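Local atomic coordinates of vanadium-dependent haloperoxidase (Zobellia galactanivorans, PDB entry 4CIT), a protein that uses bound vanadate, probably to oxidise iodide with hydrogen peroxide, as a bacterial vanadium-dependent iodoperoxidase. Residues I36-L41 with A308-A313; A112-M117 with M139-K144; L119-I124 with R129-R134. All blocks are in the same frame, centred on the assembly; numbering follows the deposited sequence. Where two conformers were deposited one is given.

In the fold
The three contacts lie among the helices of a mainly helical protein. Along the chain, interaction 1 encloses the other two: it ties the N-terminal region to helix 307-335, 267 residues later, whereas interactions 2 and 3 lie between the neighbouring helices 108-123 and 128-144, with interaction 3 nearer the turn. Centres are about 14 Å apart for interactions 1 and 2, about 13 Å for 2 and 3, and about 18 Å for 1 and 3. Ile36 and Leu41 link interaction 1 to interaction 2 by packing on Trp141, Val113 and His116. A local helical hairpin is thereby joined through residues 36-41 to a helix that also supplies Lys332 to the vanadate pocket.

Interaction 1: I36-L41 with A308-A313; sequences ITPEEL and AKTLFA
Pro38 and Thr310 mark the closest passage of the two backbones, their CA atoms 6.6 Å apart where the beginning of helix 38-55 meets an early turn of helix 307-335. The ring of Pro38 crosses the Thr310 side chain at about a right angle, with Pro38 CB 3.7 Å from Thr310 OG1 and 4.1 Å from Thr310 CG2. Proline suits this place near the start of a helix, because its nitrogen has no hydrogen to offer and its rigid ring gives a compact apolar surface. The hydroxyl of Thr310 is polar but well satisfied, being hydrogen-bonded to Arg301 and to the carbonyl oxygen of Asp306; with chi1 at -63°, OG1 stands beside the backbone N and CG2 lies anti to it, which lets one small residue serve a polar and an apolar neighbour together. This is helix-to-helix packing within the mainly alpha-helical fold of the vanadium haloperoxidases, in which nearly all of helix 307-335 falls within the PAP2 family region; further along, the same helix brings Lys332 to the vanadate. Deeper in the interface the packing is purely aliphatic. Leu41 CD2 touches Leu311 CD1 at 3.7 Å, the two side chains again crossing at about a right angle. Leu311 also packs on Asn70, Ala73 and Val77 of helix 59-80, while Leu41 rests on His116, and branched leucines fill such a multi-sided junction well. Glu40 holds the approach to Pro38 in shape: its OE1 accepts the Thr37 N-H at 3.1 Å, from above the carboxylate plane and 52° out of it.

Interaction 2: A112-M117 with M139-K144; sequences AVVAHM and MVWEGK
A single indole bridges two antiparallel helices here: Trp141, near the end of helix 128-144, extends to Val113, Val114 and Met117 in the earlier part of helix 108-123, in a buried, wholly apolar contact. The axes of the two short segments come no closer than 14.0 Å and their directions differ by 151°, so the gap is bridged by a long side chain, and the large, rigid indole suits it. With Trp141 CG anti to the carbonyl carbon (chi1 -70°), the indole extends toward helix 108-123. Its six-membered ring does the touching. Val113 CG1 lies at the ring edge, near its plane, 4.2 Å from Trp141 CH2. Val114 CG2 stands 4.2 Å from Trp141 CZ3, while Met117 CE is 4.3 Å from Trp141 CH2, both coming in obliquely. Val113 and Met117 sit one helical turn apart; the compact valines and the flexible methionine give the end of the indole an apolar surface to pack on. Ile34 and Ile36 of the N-terminal stretch also press on Trp141, and Met117 continues along helix 128-144 onto Met130, Arg134 and Leu137. The arrangement is that of an alpha-alpha hairpin at its wide end, where the helices have diverged and an aromatic residue spans them.

Interaction 3: L119-I124 with R129-R134; sequences LSKRLI and RMESLR
Lys121 lays the aliphatic part of its side chain over Glu131, with Lys121 CD 3.9 Å from Glu131 CG and 3.8 Å from Glu131 OE2, the two chains crossing obliquely. A bend at chi3 (78°) turns the lysine's ammonium group aside, so that it forms a salt bridge with Glu118, one turn earlier on its own helix, and does not pair directly with Glu131. A water completes the link: it accepts from Lys121 NZ at 3.1 Å and from Arg134 NH1 at 2.7 Å, and donates to Glu131 OE2 at 2.9 Å. For the arginine, that water lies at the edge of the guanidinium and in its plane, while Glu131 CG lies over one face, off toward the margin. Lys121 NZ and Arg134 NH1 share the water, and the carboxylates of Glu131 and, for the lysine, Glu118 probably balance their charge. Long charged residues suit this partly exposed flank, since their carbon chains pack while their ends meet water and counter-charges. Beneath this polar layer the helices come close, and Met130 packs between them. Met130 CG is 3.9 Å from Lys121 CA, in the conformer given of two deposited, and Ile124 CD1 touches Met130 CG at 4.2 Å, the two side chains crossing at about a right angle. Ile124, in the turn after helix 108-123, also packs on Ile51 and Phe57. Consecutive helices with segment axes 9.5 Å apart and directions differing by 163° form the tight, turn-proximal end of an alpha-alpha hairpin, apolar inside and bridged by charges and water along its outer side.

Interaction 1: I36-L41 with A308-A313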
ATOM      1  N   ILE A  36     -14.466 -12.598 -18.262  1.00 16.09           N
ATOM      2  CA  ILE A  36     -13.996 -11.787 -17.173  1.00 16.22           C
ATOM      3  C   ILE A  36     -12.558 -11.474 -17.542  1.00 17.83           C
ATOM      4  O   ILE A  36     -11.803 -12.335 -17.926  1.00 20.76           O
ATOM      5  CB  ILE A  36     -14.024 -12.579 -15.861  1.00 15.93           C
ATOM      6  CG1 ILE A  36     -15.421 -12.972 -15.495  1.00 15.45           C
ATOM      7  CG2 ILE A  36     -13.413 -11.722 -14.731  1.00 17.33           C
ATOM      8  CD1 ILE A  36     -16.380 -11.831 -15.308  1.00 16.24           C
ATOM      9  N   THR A  37     -12.160 -10.222 -17.435  1.00 18.21           N
ATOM     10  CA  THR A  37     -10.778  -9.877 -17.764  1.00 18.27           C
ATOM     11  C   THR A  37     -10.099  -9.187 -16.544  1.00 15.74           C
ATOM     12  O   THR A  37     -10.751  -8.800 -15.575  1.00 15.69           O
ATOM     13  CB  THR A  37     -10.701  -8.888 -18.920  1.00 22.14           C
ATOM     14  OG1 THR A  37     -11.459  -7.744 -18.537  1.00 23.54           O
ATOM     15  CG2 THR A  37     -11.178  -9.582 -20.256  1.00 26.38           C
ATOM     16  N   PRO A  38      -8.775  -9.051 -16.615  1.00 15.55           N
ATOM     17  CA  PRO A  38      -8.097  -8.403 -15.475  1.00 15.33           C
ATOM     18  C   PRO A  38      -8.567  -6.990 -15.297  1.00 14.97           C
ATOM     19  O   PRO A  38      -8.562  -6.452 -14.155  1.00 14.92           O
ATOM     20  CB  PRO A  38      -6.616  -8.387 -15.893  1.00 17.07           C
ATOM     21  CG  PRO A  38      -6.497  -9.254 -17.123  1.00 18.55           C
ATOM     22  CD  PRO A  38      -7.849  -9.640 -17.608  1.00 19.38           C
ATOM     23  N   GLU A  39      -9.061  -6.379 -16.371  1.00 15.95           N
ATOM     24  CA  GLU A  39      -9.562  -4.988 -16.206  1.00 16.20           C
ATOM     25  C   GLU A  39     -10.789  -4.856 -15.260  1.00 17.67           C
ATOM     26  O   GLU A  39     -11.015  -3.778 -14.722  1.00 14.20           O
ATOM     27  CB  GLU A  39      -9.747  -4.320 -17.552  1.00 22.03           C
ATOM     28  CG  GLU A  39      -8.393  -4.143 -18.319  1.00 23.90           C
ATOM     29  CD  GLU A  39      -7.860  -5.310 -19.177  1.00 27.15           C
ATOM     30  OE1 GLU A  39      -8.306  -6.518 -19.170  1.00 23.26           O
ATOM     31  OE2 GLU A  39      -6.922  -5.003 -19.931  1.00 28.38           O
ATOM     32  N   GLU A  40     -11.558  -5.947 -15.042  1.00 16.07           N
ATOM     33  CA  GLU A  40     -12.628  -5.890 -14.135  1.00 17.27           C
ATOM     34  C   GLU A  40     -12.127  -5.920 -12.675  1.00 15.86           C
ATOM     35  O   GLU A  40     -12.716  -5.309 -11.781  1.00 15.08           O
ATOM     36  CB  GLU A  40     -13.647  -7.012 -14.431  1.00 21.44           C
ATOM     37  CG  GLU A  40     -14.437  -6.541 -15.655  1.00 27.94           C
ATOM     38  CD  GLU A  40     -15.055  -7.611 -16.471  1.00 36.57           C
ATOM     39  OE1 GLU A  40     -14.681  -8.791 -16.274  1.00 40.19           O
ATOM     40  OE2 GLU A  40     -15.899  -7.258 -17.335  1.00 32.72           O
ATOM     41  N   LEU A  41     -11.032  -6.642 -12.435  1.00 14.62           N
ATOM     42  CA  LEU A  41     -10.387  -6.554 -11.139  1.00 15.70           C
ATOM     43  C   LEU A  41      -9.885  -5.114 -10.931  1.00 13.63           C
ATOM     44  O   LEU A  41     -10.070  -4.500  -9.835  1.00 13.34           O
ATOM     45  CB  LEU A  41      -9.277  -7.562 -11.106  1.00 19.12           C
ATOM     46  CG  LEU A  41      -8.376  -7.622  -9.871  1.00 20.69           C
ATOM     47  CD1 LEU A  41      -9.147  -7.905  -8.627  1.00 23.17           C
ATOM     48  CD2 LEU A  41      -7.271  -8.680 -10.073  1.00 21.45           C
ATOM     49  N   ALA A 308      -5.150 -14.505 -13.872  1.00 12.40           N
ATOM     50  CA  ALA A 308      -4.423 -15.159 -12.797  1.00 12.08           C
ATOM     51  C   ALA A 308      -3.067 -14.552 -12.494  1.00 11.94           C
ATOM     52  O   ALA A 308      -2.755 -14.384 -11.312  1.00 10.32           O
ATOM     53  CB  ALA A 308      -4.289 -16.662 -13.008  1.00 13.01           C
ATOM     54  N   LYS A 309      -2.300 -14.191 -13.516  1.00  9.71           N
ATOM     55  CA  LYS A 309      -0.979 -13.588 -13.328  1.00 10.49           C
ATOM     56  C   LYS A 309      -1.144 -12.179 -12.717  1.00 10.14           C
ATOM     57  O   LYS A 309      -0.423 -11.808 -11.819  1.00  9.89           O
ATOM     58  CB  LYS A 309      -0.247 -13.502 -14.632  1.00 10.94           C
ATOM     59  CG  LYS A 309       1.077 -12.766 -14.634  1.00 12.67           C
ATOM     60  CD  LYS A 309       2.069 -13.378 -13.743  1.00 16.29           C
ATOM     61  CE  LYS A 309       3.453 -12.703 -13.981  1.00 20.12           C
ATOM     62  NZ  LYS A 309       4.042 -12.936 -15.343  1.00 21.86           N
ATOM     63  N   THR A 310      -2.119 -11.482 -13.196  1.00 10.17           N
ATOM     64  CA  THR A 310      -2.445 -10.128 -12.614  1.00 11.26           C
ATOM     65  C   THR A 310      -2.741 -10.249 -11.126  1.00 12.01           C
ATOM     66  O   THR A 310      -2.228  -9.484 -10.304  1.00 11.40           O
ATOM     67  CB  THR A 310      -3.607  -9.463 -13.346  1.00 13.07           C
ATOM     68  OG1 THR A 310      -3.228  -9.252 -14.678  1.00 12.81           O
ATOM     69  CG2 THR A 310      -3.985  -8.080 -12.726  1.00 13.05           C
ATOM     70  N   LEU A 311      -3.652 -11.159 -10.746  1.00 11.68           N
ATOM     71  CA  LEU A 311      -3.974 -11.380  -9.336  1.00 12.88           C
ATOM     72  C   LEU A 311      -2.890 -11.825  -8.472  1.00 12.48           C
ATOM     73  O   LEU A 311      -2.714 -11.350  -7.377  1.00 12.43           O
ATOM     74  CB  LEU A 311      -5.167 -12.305  -9.265  1.00 13.46           C
ATOM     75  CG  LEU A 311      -5.983 -12.373  -8.051  1.00 16.58           C
ATOM     76  CD1 LEU A 311      -6.295 -10.997  -7.425  1.00 14.61           C
ATOM     77  CD2 LEU A 311      -7.249 -13.159  -8.435  1.00 16.15           C
ATOM     78  N   PHE A 312      -2.059 -12.743  -8.967  1.00 11.49           N
ATOM     79  CA  PHE A 312      -0.837 -13.107  -8.347  1.00 10.42           C
ATOM     80  C   PHE A 312       0.021 -11.893  -8.022  1.00  9.52           C
ATOM     81  O   PHE A 312       0.464 -11.745  -6.884  1.00 10.40           O
ATOM     82  CB  PHE A 312      -0.132 -14.040  -9.296  1.00 11.66           C
ATOM     83  CG  PHE A 312       1.300 -14.297  -9.014  1.00 11.37           C
ATOM     84  CD1 PHE A 312       1.692 -15.170  -8.064  1.00 13.49           C
ATOM     85  CD2 PHE A 312       2.264 -13.746  -9.840  1.00 13.08           C
ATOM     86  CE1 PHE A 312       3.055 -15.430  -7.851  1.00 14.00           C
ATOM     87  CE2 PHE A 312       3.594 -14.053  -9.687  1.00 14.09           C
ATOM     88  CZ  PHE A 312       4.008 -14.846  -8.668  1.00 14.01           C
ATOM     89  N   ALA A 313       0.241 -11.056  -8.969  1.00  9.56           N
ATOM     90  CA  ALA A 313       1.067  -9.942  -8.749  1.00  9.69           C
ATOM     91  C   ALA A 313       0.483  -8.940  -7.697  1.00 10.38           C
ATOM     92  O   ALA A 313       1.190  -8.440  -6.754  1.00  9.63           O
ATOM     93  CB  ALA A 313       1.350  -9.231 -10.029  1.00 11.14           C
TER

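Interaction 2: A112-M117 with M139-K144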
ATOM      1  N   ALA A 112     -14.161 -14.778  -8.372  1.00  9.22           N
ATOM      2  CA  ALA A 112     -13.023 -14.020  -7.772  1.00  9.23           C
ATOM      3  C   ALA A 112     -13.354 -12.530  -7.738  1.00 10.15           C
ATOM      4  O   ALA A 112     -13.054 -11.887  -6.720  1.00  9.70           O
ATOM      5  CB  ALA A 112     -11.754 -14.293  -8.535  1.00  9.97           C
ATOM      6  N   VAL A 113     -13.891 -11.959  -8.828  1.00  9.36           N
ATOM      7  CA  VAL A 113     -14.301 -10.535  -8.856  1.00 10.38           C
ATOM      8  C   VAL A 113     -15.410 -10.254  -7.839  1.00 10.14           C
ATOM      9  O   VAL A 113     -15.378  -9.258  -7.134  1.00 10.18           O
ATOM     10  CB  VAL A 113     -14.644  -9.977 -10.252  1.00 11.13           C
ATOM     11  CG1 VAL A 113     -15.004  -8.514 -10.106  1.00 12.65           C
ATOM     12  CG2 VAL A 113     -13.411 -10.215 -11.155  1.00 13.90           C
ATOM     13  N   VAL A 114     -16.338 -11.158  -7.708  1.00  9.92           N
ATOM     14  CA  VAL A 114     -17.445 -11.006  -6.761  1.00  9.31           C
ATOM     15  C   VAL A 114     -16.894 -10.969  -5.358  1.00  9.39           C
ATOM     16  O   VAL A 114     -17.250 -10.112  -4.558  1.00 10.14           O
ATOM     17  CB  VAL A 114     -18.448 -12.213  -6.909  1.00  9.61           C
ATOM     18  CG1 VAL A 114     -19.333 -12.376  -5.691  1.00 10.55           C
ATOM     19  CG2 VAL A 114     -19.405 -12.009  -8.089  1.00  9.65           C
ATOM     20  N   ALA A 115     -15.992 -11.917  -5.046  1.00  8.16           N
ATOM     21  CA  ALA A 115     -15.324 -11.921  -3.689  1.00  8.54           C
ATOM     22  C   ALA A 115     -14.578 -10.589  -3.404  1.00  8.17           C
ATOM     23  O   ALA A 115     -14.692 -10.006  -2.287  1.00  9.67           O
ATOM     24  CB  ALA A 115     -14.426 -13.123  -3.580  1.00  8.86           C
ATOM     25  N   HIS A 116     -13.814 -10.139  -4.402  1.00  7.79           N
ATOM     26  CA  HIS A 116     -13.000  -8.907  -4.283  1.00  9.03           C
ATOM     27  C   HIS A 116     -13.942  -7.702  -3.965  1.00  9.82           C
ATOM     28  O   HIS A 116     -13.699  -6.931  -3.033  1.00  9.92           O
ATOM     29  CB  HIS A 116     -12.203  -8.679  -5.534  1.00  9.18           C
ATOM     30  CG  HIS A 116     -11.214  -7.598  -5.408  1.00  9.44           C
ATOM     31  ND1 HIS A 116     -11.563  -6.268  -5.430  1.00  9.79           N
ATOM     32  CD2 HIS A 116      -9.863  -7.641  -5.209  1.00  9.93           C
ATOM     33  CE1 HIS A 116     -10.474  -5.538  -5.196  1.00 11.02           C
ATOM     34  NE2 HIS A 116      -9.434  -6.349  -5.094  1.00 10.54           N
ATOM     35  N   MET A 117     -15.033  -7.562  -4.754  1.00  9.60           N
ATOM     36  CA  MET A 117     -15.927  -6.452  -4.537  1.00  9.48           C
ATOM     37  C   MET A 117     -16.614  -6.531  -3.206  1.00  9.66           C
ATOM     38  O   MET A 117     -16.788  -5.532  -2.527  1.00 11.55           O
ATOM     39  CB  MET A 117     -16.951  -6.339  -5.670  1.00  9.25           C
ATOM     40  CG  MET A 117     -16.360  -6.039  -6.992  1.00  9.24           C
ATOM     41  SD  MET A 117     -17.508  -5.630  -8.396  1.00  7.33           S
ATOM     42  CE  MET A 117     -18.315  -7.233  -8.534  1.00  9.86           C
ATOM     43  N   MET A 139     -25.681  -6.643 -13.512  1.00 13.05           N
ATOM     44  CA  MET A 139     -26.812  -6.538 -14.441  1.00 14.26           C
ATOM     45  C   MET A 139     -26.457  -7.083 -15.809  1.00 13.73           C
ATOM     46  O   MET A 139     -27.249  -7.820 -16.440  1.00 15.66           O
ATOM     47  CB  MET A 139     -27.306  -5.029 -14.519  1.00 15.98           C
ATOM     48  CG  MET A 139     -28.432  -4.871 -15.453  1.00 21.01           C
ATOM     49  SD  MET A 139     -28.823  -3.028 -15.643  1.00 26.56           S
ATOM     50  CE  MET A 139     -29.386  -2.831 -14.036  1.00 24.85           C
ATOM     51  N   VAL A 140     -25.224  -6.854 -16.290  1.00 13.74           N
ATOM     52  CA  VAL A 140     -24.839  -7.335 -17.593  1.00 15.82           C
ATOM     53  C   VAL A 140     -24.627  -8.839 -17.504  1.00 16.27           C
ATOM     54  O   VAL A 140     -25.024  -9.612 -18.387  1.00 16.23           O
ATOM     55  CB  VAL A 140     -23.529  -6.684 -18.044  1.00 18.78           C
ATOM     56  CG1 VAL A 140     -22.992  -7.403 -19.305  1.00 20.56           C
ATOM     57  CG2 VAL A 140     -23.815  -5.241 -18.383  1.00 21.24           C
ATOM     58  N   TRP A 141     -23.973  -9.286 -16.422  1.00 12.64           N
ATOM     59  CA  TRP A 141     -23.690 -10.719 -16.330  1.00 13.21           C
ATOM     60  C   TRP A 141     -24.965 -11.541 -16.241  1.00 12.20           C
ATOM     61  O   TRP A 141     -25.053 -12.611 -16.902  1.00 14.86           O
ATOM     62  CB  TRP A 141     -22.850 -10.985 -15.068  1.00 13.48           C
ATOM     63  CG  TRP A 141     -21.464 -10.471 -15.129  1.00 14.80           C
ATOM     64  CD1 TRP A 141     -20.735 -10.172 -16.217  1.00 14.65           C
ATOM     65  CD2 TRP A 141     -20.620 -10.151 -13.961  1.00 14.37           C
ATOM     66  NE1 TRP A 141     -19.474  -9.661 -15.818  1.00 18.22           N
ATOM     67  CE2 TRP A 141     -19.392  -9.657 -14.454  1.00 14.96           C
ATOM     68  CE3 TRP A 141     -20.824 -10.209 -12.588  1.00 13.45           C
ATOM     69  CZ2 TRP A 141     -18.330  -9.290 -13.601  1.00 15.18           C
ATOM     70  CZ3 TRP A 141     -19.739  -9.865 -11.714  1.00 14.94           C
ATOM     71  CH2 TRP A 141     -18.520  -9.385 -12.251  1.00 12.94           C
ATOM     72  N   GLU A 142     -25.874 -11.092 -15.392  1.00 13.61           N
ATOM     73  CA  GLU A 142     -27.154 -11.751 -15.097  1.00 16.02           C
ATOM     74  C   GLU A 142     -27.950 -11.768 -16.366  1.00 18.00           C
ATOM     75  O   GLU A 142     -28.628 -12.782 -16.669  1.00 15.97           O
ATOM     76  CB  GLU A 142     -27.996 -11.082 -14.002  1.00 20.35           C
ATOM     77  CG  GLU A 142     -29.162 -11.947 -13.546  1.00 26.71           C
ATOM     78  CD  GLU A 142     -30.128 -11.233 -12.609  1.00 39.85           C
ATOM     79  OE1 GLU A 142     -29.739 -10.252 -11.924  1.00 48.74           O
ATOM     80  OE2 GLU A 142     -31.290 -11.674 -12.520  1.00 52.22           O
ATOM     81  N   GLY A 143     -27.844 -10.698 -17.125  1.00 16.06           N
ATOM     82  CA  GLY A 143     -28.497 -10.633 -18.426  1.00 19.73           C
ATOM     83  C   GLY A 143     -28.030 -11.585 -19.497  1.00 19.38           C
ATOM     84  O   GLY A 143     -28.848 -12.002 -20.323  1.00 23.18           O
ATOM     85  N   LYS A 144     -26.751 -11.937 -19.521  1.00 15.44           N
ATOM     86  CA  LYS A 144     -26.163 -12.774 -20.511  1.00 17.41           C
ATOM     87  C   LYS A 144     -26.332 -14.255 -20.181  1.00 15.75           C
ATOM     88  O   LYS A 144     -26.499 -15.064 -21.066  1.00 14.54           O
ATOM     89  CB  LYS A 144     -24.638 -12.587 -20.525  1.00 18.53           C
ATOM     90  CG  LYS A 144     -24.148 -11.267 -21.005  1.00 23.10           C
ATOM     91  CD  LYS A 144     -22.634 -11.336 -21.182  1.00 20.52           C
ATOM     92  CE  LYS A 144     -22.255 -12.166 -22.416  1.00 22.80           C
ATOM     93  NZ  LYS A 144     -20.981 -11.571 -22.908  1.00 27.22           N
TER

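Interaction 3: L119-I124 with R129-R134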
ATOM      1  N   LEU A 119     -15.632  -7.967  -0.334  1.00 10.30           N
ATOM      2  CA  LEU A 119     -14.741  -7.609   0.776  1.00 10.66           C
ATOM      3  C   LEU A 119     -14.316  -6.159   0.725  1.00 10.19           C
ATOM      4  O   LEU A 119     -14.240  -5.515   1.781  1.00 10.90           O
ATOM      5  CB  LEU A 119     -13.521  -8.517   0.843  1.00 10.58           C
ATOM      6  CG  LEU A 119     -13.960  -9.917   1.179  1.00 11.94           C
ATOM      7  CD1 LEU A 119     -12.763 -10.742   1.220  1.00 14.60           C
ATOM      8  CD2 LEU A 119     -14.603 -10.037   2.544  1.00 15.55           C
ATOM      9  N   SER A 120     -14.081  -5.648  -0.469  1.00  9.65           N
ATOM     10  CA  SER A 120     -13.770  -4.237  -0.622  1.00 10.48           C
ATOM     11  C   SER A 120     -14.916  -3.353   0.001  1.00 11.25           C
ATOM     12  O   SER A 120     -14.654  -2.440   0.746  1.00 12.02           O
ATOM     13  CB  SER A 120     -13.568  -3.867  -2.021  1.00 10.54           C
ATOM     14  OG  SER A 120     -12.390  -4.433  -2.538  1.00 10.86           O
ATOM     15  N   LYS A 121     -16.162  -3.699  -0.298  1.00 11.76           N
ATOM     16  CA  LYS A 121     -17.352  -3.049   0.239  1.00 12.25           C
ATOM     17  C   LYS A 121     -17.345  -3.114   1.736  1.00 12.32           C
ATOM     18  O   LYS A 121     -17.621  -2.094   2.376  1.00 11.62           O
ATOM     19  CB  LYS A 121     -18.608  -3.700  -0.294  1.00 13.08           C
ATOM     20  CG  LYS A 121     -19.944  -3.083   0.044  1.00 15.99           C
ATOM     21  CD  LYS A 121     -21.027  -4.158   0.012  1.00 16.69           C
ATOM     22  CE  LYS A 121     -20.956  -4.994   1.288  1.00 17.99           C
ATOM     23  NZ  LYS A 121     -21.890  -6.171   1.196  1.00 22.78           N
ATOM     24  N   ARG A 122     -17.056  -4.257   2.332  1.00 12.68           N
ATOM     25  CA  ARG A 122     -17.011  -4.348   3.772  1.00 14.01           C
ATOM     26  C   ARG A 122     -15.951  -3.467   4.432  1.00 15.68           C
ATOM     27  O   ARG A 122     -16.167  -3.043   5.579  1.00 16.31           O
ATOM     28  CB  ARG A 122     -16.800  -5.762   4.231  1.00 14.41           C
ATOM     29  CG  ARG A 122     -17.866  -6.714   3.852  1.00 15.52           C
ATOM     30  CD  ARG A 122     -17.656  -8.038   4.556  1.00 17.29           C
ATOM     31  NE  ARG A 122     -18.340  -9.100   3.853  1.00 16.35           N
ATOM     32  CZ  ARG A 122     -18.341 -10.356   4.300  1.00 18.20           C
ATOM     33  NH1 ARG A 122     -17.705 -10.668   5.450  1.00 17.91           N
ATOM     34  NH2 ARG A 122     -18.978 -11.295   3.609  1.00 17.05           N
ATOM     35  N   LEU A 123     -14.882  -3.188   3.725  1.00 13.97           N
ATOM     36  CA  LEU A 123     -13.688  -2.516   4.306  1.00 14.08           C
ATOM     37  C   LEU A 123     -13.715  -0.980   4.155  1.00 15.68           C
ATOM     38  O   LEU A 123     -12.923  -0.301   4.764  1.00 17.88           O
ATOM     39  CB  LEU A 123     -12.453  -3.077   3.631  1.00 13.41           C
ATOM     40  CG  LEU A 123     -12.059  -4.439   4.076  1.00 14.87           C
ATOM     41  CD1 LEU A 123     -11.110  -5.112   3.033  1.00 14.61           C
ATOM     42  CD2 LEU A 123     -11.406  -4.304   5.421  1.00 15.76           C
ATOM     43  N   ILE A 124     -14.650  -0.456   3.392  1.00 16.53           N
ATOM     44  CA  ILE A 124     -14.848   0.993   3.327  1.00 15.62           C
ATOM     45  C   ILE A 124     -16.136   1.451   4.001  1.00 18.52           C
ATOM     46  O   ILE A 124     -16.914   0.662   4.380  1.00 17.38           O
ATOM     47  CB  ILE A 124     -14.629   1.601   1.921  1.00 15.39           C
ATOM     48  CG1 ILE A 124     -15.364   0.940   0.778  1.00 16.16           C
ATOM     49  CG2 ILE A 124     -13.179   1.562   1.553  1.00 16.44           C
ATOM     50  CD1 ILE A 124     -16.833   0.968   0.910  1.00 18.17           C
ATOM     51  N   ARG A 129     -21.165   3.174  -2.802  1.00 16.32           N
ATOM     52  CA  ARG A 129     -20.304   3.451  -3.925  1.00 15.69           C
ATOM     53  C   ARG A 129     -19.623   2.234  -4.484  1.00 14.67           C
ATOM     54  O   ARG A 129     -19.259   2.261  -5.614  1.00 18.12           O
ATOM     55  CB  ARG A 129     -19.270   4.533  -3.596  1.00 18.78           C
ATOM     56  CG  ARG A 129     -19.965   5.819  -3.116  1.00 20.36           C
ATOM     57  CD  ARG A 129     -18.939   6.915  -2.792  1.00 22.15           C
ATOM     58  NE  ARG A 129     -19.601   8.182  -2.459  1.00 24.31           N
ATOM     59  CZ  ARG A 129     -19.105   9.399  -2.764  1.00 25.67           C
ATOM     60  NH1 ARG A 129     -17.918   9.561  -3.346  1.00 26.92           N
ATOM     61  NH2 ARG A 129     -19.826  10.469  -2.483  1.00 29.21           N
ATOM     62  N   MET A 130     -19.388   1.204  -3.680  0.80 14.99           N
ATOM     63  CA  MET A 130     -18.982  -0.121  -4.270  0.80 15.30           C
ATOM     64  C   MET A 130     -20.189  -0.827  -4.833  0.80 15.83           C
ATOM     65  O   MET A 130     -20.089  -1.463  -5.869  0.80 15.25           O
ATOM     66  CB  MET A 130     -18.320  -1.044  -3.283  0.80 14.03           C
ATOM     67  CG  MET A 130     -16.891  -0.760  -2.883  0.80 15.93           C
ATOM     68  SD  MET A 130     -15.644  -0.850  -4.172  0.80 12.12           S
ATOM     69  CE  MET A 130     -16.136  -2.367  -5.002  0.80 11.67           C
ATOM     70  N   GLU A 131     -21.314  -0.760  -4.129  1.00 14.70           N
ATOM     71  CA  GLU A 131     -22.495  -1.463  -4.595  1.00 16.97           C
ATOM     72  C   GLU A 131     -22.909  -0.976  -5.993  1.00 16.59           C
ATOM     73  O   GLU A 131     -23.433  -1.749  -6.763  1.00 15.22           O
ATOM     74  CB  GLU A 131     -23.644  -1.303  -3.607  1.00 18.66           C
ATOM     75  CG  GLU A 131     -23.410  -2.079  -2.331  1.00 20.60           C
ATOM     76  CD  GLU A 131     -24.365  -1.653  -1.195  1.00 23.57           C
ATOM     77  OE1 GLU A 131     -25.056  -0.590  -1.274  1.00 26.08           O
ATOM     78  OE2 GLU A 131     -24.396  -2.365  -0.230  1.00 27.86           O
ATOM     79  N   SER A 132     -22.711   0.312  -6.325  1.00 15.07           N
ATOM     80  CA  SER A 132     -23.065   0.809  -7.644  1.00 17.10           C
ATOM     81  C   SER A 132     -22.226   0.164  -8.729  1.00 16.92           C
ATOM     82  O   SER A 132     -22.754  -0.202  -9.804  1.00 15.62           O
ATOM     83  CB  SER A 132     -23.036   2.378  -7.777  1.00 19.46           C
ATOM     84  OG  SER A 132     -21.730   2.747  -7.370  1.00 23.93           O
ATOM     85  N   LEU A 133     -20.939  -0.022  -8.470  1.00 15.16           N
ATOM     86  CA  LEU A 133     -20.047  -0.607  -9.460  1.00 15.07           C
ATOM     87  C   LEU A 133     -20.461  -2.091  -9.623  1.00 13.81           C
ATOM     88  O   LEU A 133     -20.639  -2.583 -10.745  1.00 13.75           O
ATOM     89  CB  LEU A 133     -18.609  -0.625  -8.963  1.00 15.74           C
ATOM     90  CG  LEU A 133     -17.629  -1.465  -9.823  1.00 17.01           C
ATOM     91  CD1 LEU A 133     -17.500  -0.847 -11.183  1.00 22.95           C
ATOM     92  CD2 LEU A 133     -16.263  -1.599  -9.162  1.00 18.96           C
ATOM     93  N   ARG A 134     -20.603  -2.751  -8.486  1.00 13.49           N
ATOM     94  CA  ARG A 134     -21.000  -4.163  -8.456  1.00 13.13           C
ATOM     95  C   ARG A 134     -22.328  -4.370  -9.221  1.00 12.67           C
ATOM     96  O   ARG A 134     -22.462  -5.291 -10.079  1.00 12.93           O
ATOM     97  CB  ARG A 134     -21.237  -4.589  -7.026  1.00 13.84           C
ATOM     98  CG  ARG A 134     -21.701  -5.992  -6.877  1.00 14.67           C
ATOM     99  CD  ARG A 134     -22.179  -6.203  -5.444  1.00 17.25           C
ATOM    100  NE  ARG A 134     -23.452  -5.540  -5.234  1.00 14.67           N
ATOM    101  CZ  ARG A 134     -24.027  -5.384  -4.036  1.00 15.48           C
ATOM    102  NH1 ARG A 134     -23.463  -5.850  -2.899  1.00 14.37           N
ATOM    103  NH2 ARG A 134     -25.157  -4.695  -3.930  1.00 16.48           N
TER
HETATM  104  O   HOH W   1     -24.401  -5.222  -0.430  1.00 22.60           O